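Local coordinates for pentatricopeptide repeat-containing protein 10, chloroplastic (Zea mays, PDB 4M59), which binds specific intergenic RNA sites in the chloroplast atpH and psaJ regions and serves as a barrier to RNA decay, stabilising chloroplast mRNAs, at residues A[167-170]-A[174-177]; A[120-125]-A[151-156]; A[45-50]-A[77-82]. The protein carries 4 engineered substitutions. All coordinates share one frame; numbering follows the deposited sequence.

Contact 1: residues A[167-170]-A[174-177]; sequences EMRA and EPDG. With nucleotides of chain D.
Arg169 and Met168 both pack on Pro175 across a short loop between two helices. Followed outward beyond CB, the arginine first meets the proline with its CG, which lies 3.9 Å from Pro175 CD. The chain bends at chi3, -109°, which brings the guanidinium to Pro175 CG. Arg169 CZ comes within 4.0 Å of Pro175 CG, and Arg169 NH2 is nearer still, 3.7 Å from Pro175 CG. The proline carbon thus sits over one face of the guanidinium, displaced toward its rim, and the two side chains cross at about a right angle. Met168 reaches Pro175 from a different direction, its CE methyl 4.2 Å from Pro175 CA in plain apolar packing. Further along, Gly177 O lies 3.5 Å from C2 of adenosine A3 of chain D, so the backbone beyond the turn comes up to a base of the bound RNA. Asp176 caps the start of helix 177-188, and its OD1 is also hydrogen-bonded to Asn145. The contact lies where predicted pentatricopeptide repeat 3 gives way to repeat 4 and helix 158-170 leads to helix 177-188, with Met168 also packed on Leu141 and Tyr144 of helix 141-151.

Contact 2: residues A[120-125]-A[151-156]; sequences GRYERA and YGRMGR
Tyr122 meets both Arg153 and Met154, and these three residues supply most of the buried surface. The tyrosine spans the contact lengthwise: the base of its side chain meets the methionine, its phenol end the arginine. Met154 CG lies 3.6 Å from Tyr122 CD2 and approaches the ring obliquely, while the two side chains run past each other in opposite directions. With Tyr122 CG anti to the carbonyl carbon (chi1 -52°), the ring is carried along the 151-156 loop, and its outer end reaches the preceding residue. There Tyr122 OH rests 3.5 Å from Arg153 CB and 3.6 Å from Arg153 CD, so it is the aliphatic part of the arginine that runs by the hydroxyl.

Such loops join the two antiparallel helices of a pentatricopeptide repeat, a helix-turn-helix unit stacked into a superhelix. Here the start of helix 122-132, in the predicted repeat 2, packs on the loop that follows helix 141-151, in the predicted repeat 3. Beyond the tyrosine the Arg153 chain stays extended from CG to NE, carrying its charge away from the contact. NE forms a salt bridge with Asp149, and NH2 another with a phosphate of the bound RNA; one side chain thus links the packing between repeats to the nucleic acid.

Met154 is bent near its end, and its CE methyl lies 3.7 Å from Glu123 OE2. Met154 also packs on Leu126, one turn further along the tyrosine's helix.

Contact 3: residues A[45-50]-A[77-82]; sequences ALELSG and VRALGR
At the N-terminal end of the pentatricopeptide-repeat superhelix, Glu47 at the end of helix 39-47 meets Ala79 in the last turns of helix 70-82, which lies in the predicted repeat 1. A Schellman motif finishes the first of these helices, with Gly50 as its C-prime residue at positive phi, and a type I turn runs from Glu47 to Gly50. Glu47 and Ala79 carry most of the contact. The glutamate is extended beyond CG (chi2 178°), which carries its carboxylate straight to the methyl of Ala79: Glu47 OE1 lies 3.3 Å from Ala79 CB, and Glu47 CD is 3.4 Å from the same methyl. A charged group thus rests against an alanine carbon, and contact between the segments is small.

One turn on from Ala79, Arg82 adds an opposite charge at the margin. Its chain bends at chi3, 64°, and turns the guanidinium toward the glutamate, the two flat groups standing 65° apart. The pair stays beyond salt-bridge distance, although their charges would probably still attract each other. On its other flank Leu80 of helix 70-82 packs on Ala88 and Val89 of helix 86-95. Between the charged groups, the closest approach is Glu47 OE1 to Arg82 NH2, at 4.0 Å.

From the N terminus the chain first makes contact 3, closing a loop of 26 mostly helical residues that contains helix 52-65 and setting helix 39-47 beside helix 70-82. After helices 86-95 and 106-117 it reaches contact 2, where 25 residues separate the segments and helix 122-132 is joined to the loop beyond helix 141-151. Contact 1 follows at the far end of helix 158-170 and spans just three residues, between that helix and helix 177-188. The three come in series, so none encloses or crosses another. Contacts 1 and 2 have centres about 20 Å apart, whereas contact 3 lies about 28 Å from contact 2, centre to centre, farther back along the superhelix.

Contact 1: residues A[167-170]-A[174-177]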
ATOM      1  N   GLU A 167     -32.971 -27.897 -19.959  1.00 98.15           N
ATOM      2  CA  GLU A 167     -33.677 -27.084 -20.946  1.00 98.63           C
ATOM      3  C   GLU A 167     -32.781 -26.714 -22.120  1.00 98.34           C
ATOM      4  O   GLU A 167     -33.100 -27.001 -23.270  1.00101.03           O
ATOM      5  CB  GLU A 167     -34.235 -25.819 -20.298  1.00104.86           C
ATOM      6  CG  GLU A 167     -34.953 -26.050 -18.980  1.00105.01           C
ATOM      7  CD  GLU A 167     -35.468 -24.761 -18.373  1.00103.07           C
ATOM      8  OE1 GLU A 167     -35.527 -23.745 -19.095  1.00102.05           O
ATOM      9  OE2 GLU A 167     -35.815 -24.763 -17.173  1.00102.85           O
ATOM     10  N   MET A 168     -31.659 -26.061 -21.823  1.00 82.11           N
ATOM     11  CA  MET A 168     -30.746 -25.609 -22.868  1.00 81.95           C
ATOM     12  C   MET A 168     -30.260 -26.766 -23.734  1.00 85.09           C
ATOM     13  O   MET A 168     -30.097 -26.618 -24.944  1.00 86.82           O
ATOM     14  CB  MET A 168     -29.564 -24.848 -22.263  1.00 73.33           C
ATOM     15  CG  MET A 168     -28.458 -25.729 -21.710  1.00 74.57           C
ATOM     16  SD  MET A 168     -27.096 -24.761 -21.037  1.00 73.83           S
ATOM     17  CE  MET A 168     -26.260 -24.260 -22.538  1.00 76.08           C
ATOM     18  N   ARG A 169     -30.038 -27.914 -23.109  1.00 79.64           N
ATOM     19  CA  ARG A 169     -29.624 -29.108 -23.832  1.00 83.10           C
ATOM     20  C   ARG A 169     -30.816 -29.717 -24.560  1.00 86.90           C
ATOM     21  O   ARG A 169     -30.656 -30.480 -25.513  1.00 90.52           O
ATOM     22  CB  ARG A 169     -29.010 -30.132 -22.878  1.00 83.75           C
ATOM     23  CG  ARG A 169     -27.504 -30.004 -22.721  1.00 83.13           C
ATOM     24  CD  ARG A 169     -26.883 -31.310 -22.263  1.00 85.07           C
ATOM     25  NE  ARG A 169     -26.422 -31.244 -20.882  1.00 84.02           N
ATOM     26  CZ  ARG A 169     -25.147 -31.316 -20.515  1.00 84.93           C
ATOM     27  NH1 ARG A 169     -24.819 -31.246 -19.233  1.00 84.41           N
ATOM     28  NH2 ARG A 169     -24.197 -31.453 -21.430  1.00 86.80           N
ATOM     29  N   ALA A 170     -32.016 -29.372 -24.103  1.00 85.94           N
ATOM     30  CA  ALA A 170     -33.243 -29.861 -24.712  1.00 89.74           C
ATOM     31  C   ALA A 170     -33.681 -28.968 -25.864  1.00 90.47           C
ATOM     32  O   ALA A 170     -34.602 -29.310 -26.605  1.00 94.16           O
ATOM     33  CB  ALA A 170     -34.343 -29.967 -23.672  1.00 94.94           C
ATOM     34  N   GLU A 174     -25.766 -26.799 -26.949  1.00110.38           N
ATOM     35  CA  GLU A 174     -24.693 -27.516 -26.287  1.00111.62           C
ATOM     36  C   GLU A 174     -23.789 -26.596 -25.484  1.00111.45           C
ATOM     37  O   GLU A 174     -23.306 -25.577 -25.980  1.00112.78           O
ATOM     38  CB  GLU A 174     -23.868 -28.300 -27.308  1.00123.48           C
ATOM     39  CG  GLU A 174     -23.934 -29.807 -27.135  1.00125.01           C
ATOM     40  CD  GLU A 174     -24.541 -30.507 -28.333  0.79127.96           C
ATOM     41  OE1 GLU A 174     -25.659 -31.047 -28.207  1.00129.16           O
ATOM     42  OE2 GLU A 174     -23.899 -30.515 -29.407  1.00130.86           O
ATOM     43  N   PRO A 175     -23.572 -26.977 -24.234  1.00 71.79           N
ATOM     44  CA  PRO A 175     -22.698 -26.255 -23.318  1.00 73.50           C
ATOM     45  C   PRO A 175     -21.307 -26.126 -23.877  1.00 77.31           C
ATOM     46  O   PRO A 175     -20.933 -26.857 -24.776  1.00 78.59           O
ATOM     47  CB  PRO A 175     -22.678 -27.159 -22.093  1.00 76.34           C
ATOM     48  CG  PRO A 175     -23.953 -27.838 -22.130  1.00 73.34           C
ATOM     49  CD  PRO A 175     -24.229 -28.103 -23.564  1.00 73.38           C
ATOM     50  N   ASP A 176     -20.543 -25.189 -23.337  1.00 72.37           N
ATOM     51  CA  ASP A 176     -19.171 -25.006 -23.763  1.00 75.49           C
ATOM     52  C   ASP A 176     -18.240 -24.824 -22.579  1.00 76.06           C
ATOM     53  O   ASP A 176     -18.565 -25.197 -21.463  1.00 74.46           O
ATOM     54  CB  ASP A 176     -19.058 -23.833 -24.741  1.00 73.86           C
ATOM     55  CG  ASP A 176     -19.160 -22.503 -24.068  1.00 73.74           C
ATOM     56  OD1 ASP A 176     -19.808 -22.415 -23.011  1.00 71.82           O
ATOM     57  OD2 ASP A 176     -18.589 -21.536 -24.598  1.00 75.59           O
ATOM     58  N   GLY A 177     -17.075 -24.267 -22.839  1.00 67.87           N
ATOM     59  CA  GLY A 177     -16.118 -24.018 -21.791  1.00 67.28           C
ATOM     60  C   GLY A 177     -16.614 -22.929 -20.887  1.00 64.68           C
ATOM     61  O   GLY A 177     -16.354 -22.947 -19.696  1.00 62.11           O
TER
ATOM     62  P     A D   3     -17.913 -12.677 -18.041  1.00 64.58           P
ATOM     63  OP1   A D   3     -17.885 -11.937 -16.760  1.00 68.51           O
ATOM     64  OP2   A D   3     -16.958 -12.303 -19.121  1.00 58.89           O
ATOM     65  O5'   A D   3     -17.729 -14.225 -17.720  1.00 54.26           O
ATOM     66  C5'   A D   3     -18.444 -14.833 -16.661  1.00 58.26           C
ATOM     67  C4'   A D   3     -17.969 -16.240 -16.412  1.00 58.81           C
ATOM     68  O4'   A D   3     -17.748 -16.907 -17.680  1.00 62.72           O
ATOM     69  C3'   A D   3     -16.645 -16.383 -15.688  1.00 57.69           C
ATOM     70  O3'   A D   3     -16.772 -16.227 -14.285  1.00 64.27           O
ATOM     71  C2'   A D   3     -16.191 -17.771 -16.118  1.00 60.29           C
ATOM     72  O2'   A D   3     -16.885 -18.770 -15.393  1.00 60.55           O
ATOM     73  C1'   A D   3     -16.665 -17.803 -17.568  1.00 59.09           C
ATOM     74  N9    A D   3     -15.603 -17.417 -18.518  1.00 53.40           N
ATOM     75  C8    A D   3     -15.064 -16.185 -18.784  1.00 54.42           C
ATOM     76  N7    A D   3     -14.112 -16.212 -19.685  1.00 57.94           N
ATOM     77  C5    A D   3     -14.004 -17.552 -20.027  1.00 63.96           C
ATOM     78  C6    A D   3     -13.180 -18.247 -20.932  1.00 64.28           C
ATOM     79  N6    A D   3     -12.256 -17.667 -21.697  1.00 82.05           N
ATOM     80  N1    A D   3     -13.335 -19.581 -21.029  1.00 58.89           N
ATOM     81  C2    A D   3     -14.261 -20.174 -20.267  1.00 62.09           C
ATOM     82  N3    A D   3     -15.095 -19.632 -19.382  1.00 56.48           N
ATOM     83  C4    A D   3     -14.908 -18.307 -19.304  1.00 63.49           C
TER

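Contact 2: residues A[120-125]-A[151-156]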
ATOM      1  N   GLY A 120     -25.318  -6.866  -9.534  1.00 54.10           N
ATOM      2  CA  GLY A 120     -25.816  -7.680  -8.455  1.00 58.08           C
ATOM      3  C   GLY A 120     -27.306  -7.748  -8.507  1.00 61.96           C
ATOM      4  O   GLY A 120     -27.944  -8.262  -7.609  1.00 66.62           O
ATOM      5  N   ARG A 121     -27.883  -7.203  -9.571  1.00 48.14           N
ATOM      6  CA  ARG A 121     -29.330  -7.225  -9.733  1.00 52.17           C
ATOM      7  C   ARG A 121     -29.768  -8.552 -10.334  1.00 53.55           C
ATOM      8  O   ARG A 121     -30.313  -8.601 -11.434  1.00 52.42           O
ATOM      9  CB  ARG A 121     -29.788  -6.057 -10.605  1.00 50.85           C
ATOM     10  CG  ARG A 121     -29.380  -4.698 -10.064  1.00 49.49           C
ATOM     11  CD  ARG A 121     -29.946  -3.570 -10.907  1.00 49.28           C
ATOM     12  NE  ARG A 121     -31.398  -3.493 -10.808  1.00 53.63           N
ATOM     13  CZ  ARG A 121     -32.156  -2.726 -11.579  1.00 54.70           C
ATOM     14  NH1 ARG A 121     -31.601  -1.968 -12.514  1.00 52.06           N
ATOM     15  NH2 ARG A 121     -33.472  -2.714 -11.421  1.00 58.48           N
ATOM     16  N   TYR A 122     -29.520  -9.628  -9.595  1.00 53.88           N
ATOM     17  CA  TYR A 122     -29.812 -10.978 -10.062  1.00 54.76           C
ATOM     18  C   TYR A 122     -31.309 -11.259 -10.125  1.00 59.60           C
ATOM     19  O   TYR A 122     -31.834 -11.634 -11.169  1.00 57.85           O
ATOM     20  CB  TYR A 122     -29.117 -11.999  -9.162  1.00 56.73           C
ATOM     21  CG  TYR A 122     -27.640 -11.740  -8.985  1.00 52.19           C
ATOM     22  CD1 TYR A 122     -26.870 -11.267 -10.037  1.00 45.85           C
ATOM     23  CD2 TYR A 122     -27.013 -11.964  -7.768  1.00 54.93           C
ATOM     24  CE1 TYR A 122     -25.518 -11.029  -9.883  1.00 42.88           C
ATOM     25  CE2 TYR A 122     -25.664 -11.727  -7.602  1.00 50.95           C
ATOM     26  CZ  TYR A 122     -24.921 -11.259  -8.666  1.00 45.17           C
ATOM     27  OH  TYR A 122     -23.577 -11.020  -8.514  1.00 42.45           O
ATOM     28  N   GLU A 123     -31.986 -11.082  -8.997  1.00 76.04           N
ATOM     29  CA  GLU A 123     -33.421 -11.325  -8.925  1.00 77.80           C
ATOM     30  C   GLU A 123     -34.160 -10.624 -10.056  1.00 75.95           C
ATOM     31  O   GLU A 123     -35.259 -11.028 -10.432  1.00 75.12           O
ATOM     32  CB  GLU A 123     -33.973 -10.872  -7.574  1.00 87.58           C
ATOM     33  CG  GLU A 123     -33.324 -11.548  -6.378  1.00 89.53           C
ATOM     34  CD  GLU A 123     -33.802 -12.976  -6.190  1.00 89.33           C
ATOM     35  OE1 GLU A 123     -33.509 -13.567  -5.129  1.00 91.15           O
ATOM     36  OE2 GLU A 123     -34.464 -13.509  -7.103  1.00 86.69           O
ATOM     37  N   ARG A 124     -33.549  -9.575 -10.595  1.00 63.91           N
ATOM     38  CA  ARG A 124     -34.148  -8.814 -11.681  1.00 62.73           C
ATOM     39  C   ARG A 124     -33.796  -9.423 -13.031  1.00 59.63           C
ATOM     40  O   ARG A 124     -34.586  -9.380 -13.970  1.00 59.65           O
ATOM     41  CB  ARG A 124     -33.686  -7.357 -11.631  1.00 68.19           C
ATOM     42  CG  ARG A 124     -34.730  -6.357 -12.099  1.00 69.32           C
ATOM     43  CD  ARG A 124     -34.583  -6.061 -13.581  1.00 67.35           C
ATOM     44  NE  ARG A 124     -35.711  -6.566 -14.353  1.00 68.85           N
ATOM     45  CZ  ARG A 124     -36.768  -5.837 -14.698  1.00 70.25           C
ATOM     46  NH1 ARG A 124     -36.841  -4.564 -14.342  1.00 71.09           N
ATOM     47  NH2 ARG A 124     -37.749  -6.383 -15.400  1.00 69.97           N
ATOM     48  N   ALA A 125     -32.596  -9.988 -13.121  1.00 65.19           N
ATOM     49  CA  ALA A 125     -32.130 -10.606 -14.355  1.00 58.42           C
ATOM     50  C   ALA A 125     -32.973 -11.832 -14.682  1.00 58.34           C
ATOM     51  O   ALA A 125     -33.278 -12.096 -15.843  1.00 54.57           O
ATOM     52  CB  ALA A 125     -30.663 -10.985 -14.235  1.00 54.66           C
ATOM     53  N   TYR A 151     -27.271 -17.463 -11.534  1.00 57.70           N
ATOM     54  CA  TYR A 151     -27.661 -18.488 -10.581  1.00 60.89           C
ATOM     55  C   TYR A 151     -26.503 -18.777  -9.636  1.00 62.84           C
ATOM     56  O   TYR A 151     -26.709 -19.073  -8.461  1.00 67.71           O
ATOM     57  CB  TYR A 151     -28.051 -19.774 -11.314  1.00 55.72           C
ATOM     58  CG  TYR A 151     -29.474 -19.803 -11.819  1.00 55.37           C
ATOM     59  CD1 TYR A 151     -30.501 -19.227 -11.093  1.00 59.06           C
ATOM     60  CD2 TYR A 151     -29.782 -20.416 -13.025  1.00 52.29           C
ATOM     61  CE1 TYR A 151     -31.802 -19.255 -11.558  1.00 58.61           C
ATOM     62  CE2 TYR A 151     -31.079 -20.447 -13.494  1.00 52.07           C
ATOM     63  CZ  TYR A 151     -32.087 -19.868 -12.759  1.00 54.86           C
ATOM     64  OH  TYR A 151     -33.380 -19.899 -13.224  1.00 54.64           O
ATOM     65  N   GLY A 152     -25.289 -18.689 -10.163  1.00 48.33           N
ATOM     66  CA  GLY A 152     -24.107 -19.051  -9.416  1.00 49.58           C
ATOM     67  C   GLY A 152     -23.623 -18.038  -8.415  1.00 52.69           C
ATOM     68  O   GLY A 152     -22.739 -18.318  -7.631  1.00 54.35           O
ATOM     69  N   ARG A 153     -24.189 -16.837  -8.466  1.00 57.69           N
ATOM     70  CA  ARG A 153     -23.748 -15.756  -7.594  1.00 59.79           C
ATOM     71  C   ARG A 153     -24.808 -15.400  -6.561  1.00 66.69           C
ATOM     72  O   ARG A 153     -24.617 -14.508  -5.739  1.00 68.26           O
ATOM     73  CB  ARG A 153     -23.387 -14.517  -8.418  1.00 60.58           C
ATOM     74  CG  ARG A 153     -22.660 -14.828  -9.716  1.00 55.84           C
ATOM     75  CD  ARG A 153     -21.824 -13.645 -10.175  1.00 52.94           C
ATOM     76  NE  ARG A 153     -20.986 -13.983 -11.323  1.00 50.78           N
ATOM     77  CZ  ARG A 153     -19.661 -13.887 -11.334  1.00 50.31           C
ATOM     78  NH1 ARG A 153     -19.018 -13.467 -10.256  1.00 50.77           N
ATOM     79  NH2 ARG A 153     -18.983 -14.216 -12.423  1.00 50.03           N
ATOM     80  N   MET A 154     -25.929 -16.114  -6.606  1.00 62.91           N
ATOM     81  CA  MET A 154     -27.012 -15.872  -5.682  1.00 71.53           C
ATOM     82  C   MET A 154     -26.884 -16.791  -4.500  1.00 75.32           C
ATOM     83  O   MET A 154     -27.055 -16.378  -3.362  1.00 78.58           O
ATOM     84  CB  MET A 154     -28.350 -16.117  -6.365  1.00 72.58           C
ATOM     85  CG  MET A 154     -28.630 -15.186  -7.502  1.00 68.92           C
ATOM     86  SD  MET A 154     -29.955 -15.726  -8.573  1.00 65.32           S
ATOM     87  CE  MET A 154     -31.346 -15.382  -7.536  1.00 69.50           C
ATOM     88  N   GLY A 155     -26.579 -18.044  -4.777  1.00 68.81           N
ATOM     89  CA  GLY A 155     -26.497 -19.034  -3.732  1.00 70.92           C
ATOM     90  C   GLY A 155     -27.734 -19.900  -3.730  1.00 69.18           C
ATOM     91  O   GLY A 155     -28.783 -19.480  -4.185  1.00 67.96           O
ATOM     92  N   ARG A 156     -27.593 -21.110  -3.215  1.00 99.44           N
ATOM     93  CA  ARG A 156     -28.687 -22.059  -3.155  1.00 96.84           C
ATOM     94  C   ARG A 156     -29.406 -22.185  -4.480  1.00 91.33           C
ATOM     95  O   ARG A 156     -30.625 -22.168  -4.524  1.00 90.44           O
ATOM     96  CB  ARG A 156     -29.678 -21.649  -2.077  1.00128.93           C
ATOM     97  CG  ARG A 156     -29.160 -21.820  -0.673  1.00132.74           C
ATOM     98  CD  ARG A 156     -30.216 -21.459   0.350  1.00134.89           C
ATOM     99  NE  ARG A 156     -29.742 -21.686   1.710  1.00137.01           N
ATOM    100  CZ  ARG A 156     -28.927 -20.867   2.359  1.00138.63           C
ATOM    101  NH1 ARG A 156     -28.480 -19.764   1.782  1.00138.91           N
ATOM    102  NH2 ARG A 156     -28.552 -21.156   3.588  1.00139.50           N
TER

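Contact 3: residues A[45-50]-A[77-82]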
ATOM      1  N   ALA A  45     -24.255   6.506 -36.858  1.00 84.87           N
ATOM      2  CA  ALA A  45     -23.272   7.525 -37.172  1.00 85.93           C
ATOM      3  C   ALA A  45     -22.620   8.096 -35.934  1.00 85.37           C
ATOM      4  O   ALA A  45     -21.424   8.350 -35.921  0.48 85.93           O
ATOM      5  CB  ALA A  45     -23.900   8.636 -37.980  0.49 85.24           C
ATOM      6  N   LEU A  46     -23.401   8.315 -34.890  1.00103.04           N
ATOM      7  CA  LEU A  46     -22.853   8.912 -33.691  1.00102.60           C
ATOM      8  C   LEU A  46     -21.845   7.987 -33.032  1.00102.41           C
ATOM      9  O   LEU A  46     -20.929   8.446 -32.372  1.00102.45           O
ATOM     10  CB  LEU A  46     -23.966   9.269 -32.722  1.00 93.45           C
ATOM     11  CG  LEU A  46     -24.906  10.377 -33.193  1.00 93.86           C
ATOM     12  CD1 LEU A  46     -26.201  10.353 -32.427  1.00 92.95           C
ATOM     13  CD2 LEU A  46     -24.251  11.712 -33.022  1.00 94.53           C
ATOM     14  N   GLU A  47     -22.025   6.682 -33.217  0.72118.19           N
ATOM     15  CA  GLU A  47     -21.124   5.695 -32.640  0.97118.11           C
ATOM     16  C   GLU A  47     -19.863   5.538 -33.482  1.00119.89           C
ATOM     17  O   GLU A  47     -18.813   5.138 -32.979  0.86120.11           O
ATOM     18  CB  GLU A  47     -21.830   4.346 -32.494  1.00128.08           C
ATOM     19  CG  GLU A  47     -22.946   4.338 -31.460  1.00125.33           C
ATOM     20  CD  GLU A  47     -23.645   2.995 -31.370  1.00123.53           C
ATOM     21  OE1 GLU A  47     -23.097   2.002 -31.890  1.00124.80           O
ATOM     22  OE2 GLU A  47     -24.744   2.935 -30.777  1.00120.94           O
ATOM     23  N   LEU A  48     -19.976   5.854 -34.770  0.84157.94           N
ATOM     24  CA  LEU A  48     -18.846   5.749 -35.684  0.84159.22           C
ATOM     25  C   LEU A  48     -17.776   6.784 -35.360  0.84158.79           C
ATOM     26  O   LEU A  48     -16.680   6.751 -35.919  0.84159.17           O
ATOM     27  CB  LEU A  48     -19.314   5.912 -37.133  0.84185.47           C
ATOM     28  CG  LEU A  48     -18.232   5.822 -38.209  0.84186.50           C
ATOM     29  CD1 LEU A  48     -18.000   4.372 -38.620  0.84187.37           C
ATOM     30  CD2 LEU A  48     -18.598   6.672 -39.414  0.84186.85           C
ATOM     31  N   SER A  49     -18.100   7.701 -34.454  1.00122.51           N
ATOM     32  CA  SER A  49     -17.168   8.747 -34.052  1.00121.67           C
ATOM     33  C   SER A  49     -16.881   8.684 -32.554  1.00120.34           C
ATOM     34  O   SER A  49     -16.231   9.571 -32.001  1.00118.94           O
ATOM     35  CB  SER A  49     -17.714  10.124 -34.426  1.00132.92           C
ATOM     36  OG  SER A  49     -18.908  10.410 -33.717  1.00132.55           O
ATOM     37  N   GLY A  50     -17.372   7.630 -31.908  1.00110.56           N
ATOM     38  CA  GLY A  50     -17.171   7.456 -30.480  1.00109.08           C
ATOM     39  C   GLY A  50     -17.984   8.427 -29.654  1.00107.90           C
ATOM     40  O   GLY A  50     -17.617   8.761 -28.529  1.00105.14           O
ATOM     41  N   VAL A  77     -27.414  -0.277 -27.378  1.00 67.05           N
ATOM     42  CA  VAL A  77     -27.012  -1.277 -26.411  1.00 63.92           C
ATOM     43  C   VAL A  77     -25.762  -2.042 -26.817  1.00 66.08           C
ATOM     44  O   VAL A  77     -24.935  -2.367 -25.980  1.00 64.70           O
ATOM     45  CB  VAL A  77     -28.157  -2.245 -26.145  1.00 62.26           C
ATOM     46  CG1 VAL A  77     -27.696  -3.402 -25.334  1.00 59.45           C
ATOM     47  CG2 VAL A  77     -29.268  -1.540 -25.430  1.00 61.04           C
ATOM     48  N   ARG A  78     -25.633  -2.343 -28.106  1.00 64.73           N
ATOM     49  CA  ARG A  78     -24.474  -3.080 -28.592  1.00 67.97           C
ATOM     50  C   ARG A  78     -23.191  -2.304 -28.309  1.00 69.85           C
ATOM     51  O   ARG A  78     -22.165  -2.883 -27.957  1.00 70.54           O
ATOM     52  CB  ARG A  78     -24.595  -3.359 -30.092  1.00 76.23           C
ATOM     53  CG  ARG A  78     -23.298  -3.788 -30.750  1.00 80.89           C
ATOM     54  CD  ARG A  78     -23.485  -5.071 -31.545  1.00 81.94           C
ATOM     55  NE  ARG A  78     -23.043  -4.925 -32.929  1.00 85.90           N
ATOM     56  CZ  ARG A  78     -23.864  -4.769 -33.962  1.00 85.23           C
ATOM     57  NH1 ARG A  78     -25.175  -4.742 -33.772  1.00 81.31           N
ATOM     58  NH2 ARG A  78     -23.374  -4.645 -35.186  1.00 88.05           N
ATOM     59  N   ALA A  79     -23.268  -0.989 -28.468  1.00 69.80           N
ATOM     60  CA  ALA A  79     -22.155  -0.102 -28.225  1.00 71.18           C
ATOM     61  C   ALA A  79     -21.837  -0.014 -26.750  1.00 67.09           C
ATOM     62  O   ALA A  79     -20.705  -0.206 -26.345  1.00 67.05           O
ATOM     63  CB  ALA A  79     -22.476   1.250 -28.755  1.00 72.61           C
ATOM     64  N   LEU A  80     -22.854   0.279 -25.956  1.00 66.70           N
ATOM     65  CA  LEU A  80     -22.694   0.400 -24.530  1.00 62.70           C
ATOM     66  C   LEU A  80     -22.040  -0.832 -23.967  1.00 60.64           C
ATOM     67  O   LEU A  80     -21.128  -0.752 -23.159  1.00 59.11           O
ATOM     68  CB  LEU A  80     -24.041   0.593 -23.863  1.00 61.23           C
ATOM     69  CG  LEU A  80     -24.663   1.960 -24.058  1.00 63.28           C
ATOM     70  CD1 LEU A  80     -25.889   2.118 -23.216  1.00 61.25           C
ATOM     71  CD2 LEU A  80     -23.671   3.005 -23.713  1.00 64.46           C
ATOM     72  N   GLY A  81     -22.512  -1.979 -24.407  1.00 59.64           N
ATOM     73  CA  GLY A  81     -21.929  -3.223 -23.973  1.00 58.58           C
ATOM     74  C   GLY A  81     -20.535  -3.323 -24.508  1.00 62.28           C
ATOM     75  O   GLY A  81     -19.642  -3.828 -23.843  1.00 61.10           O
ATOM     76  N   ARG A  82     -20.357  -2.870 -25.743  1.00 66.62           N
ATOM     77  CA  ARG A  82     -19.060  -2.930 -26.391  1.00 70.55           C
ATOM     78  C   ARG A  82     -18.145  -1.867 -25.805  1.00 69.15           C
ATOM     79  O   ARG A  82     -16.922  -1.986 -25.863  1.00 70.21           O
ATOM     80  CB  ARG A  82     -19.200  -2.731 -27.900  1.00 76.13           C
ATOM     81  CG  ARG A  82     -17.878  -2.612 -28.638  1.00 80.07           C
ATOM     82  CD  ARG A  82     -18.042  -2.917 -30.117  1.00 85.04           C
ATOM     83  NE  ARG A  82     -18.908  -1.952 -30.787  1.00 85.63           N
ATOM     84  CZ  ARG A  82     -18.723  -0.636 -30.758  1.00 85.38           C
ATOM     85  NH1 ARG A  82     -17.702  -0.121 -30.090  1.00 84.56           N
ATOM     86  NH2 ARG A  82     -19.560   0.168 -31.398  1.00 85.67           N
TER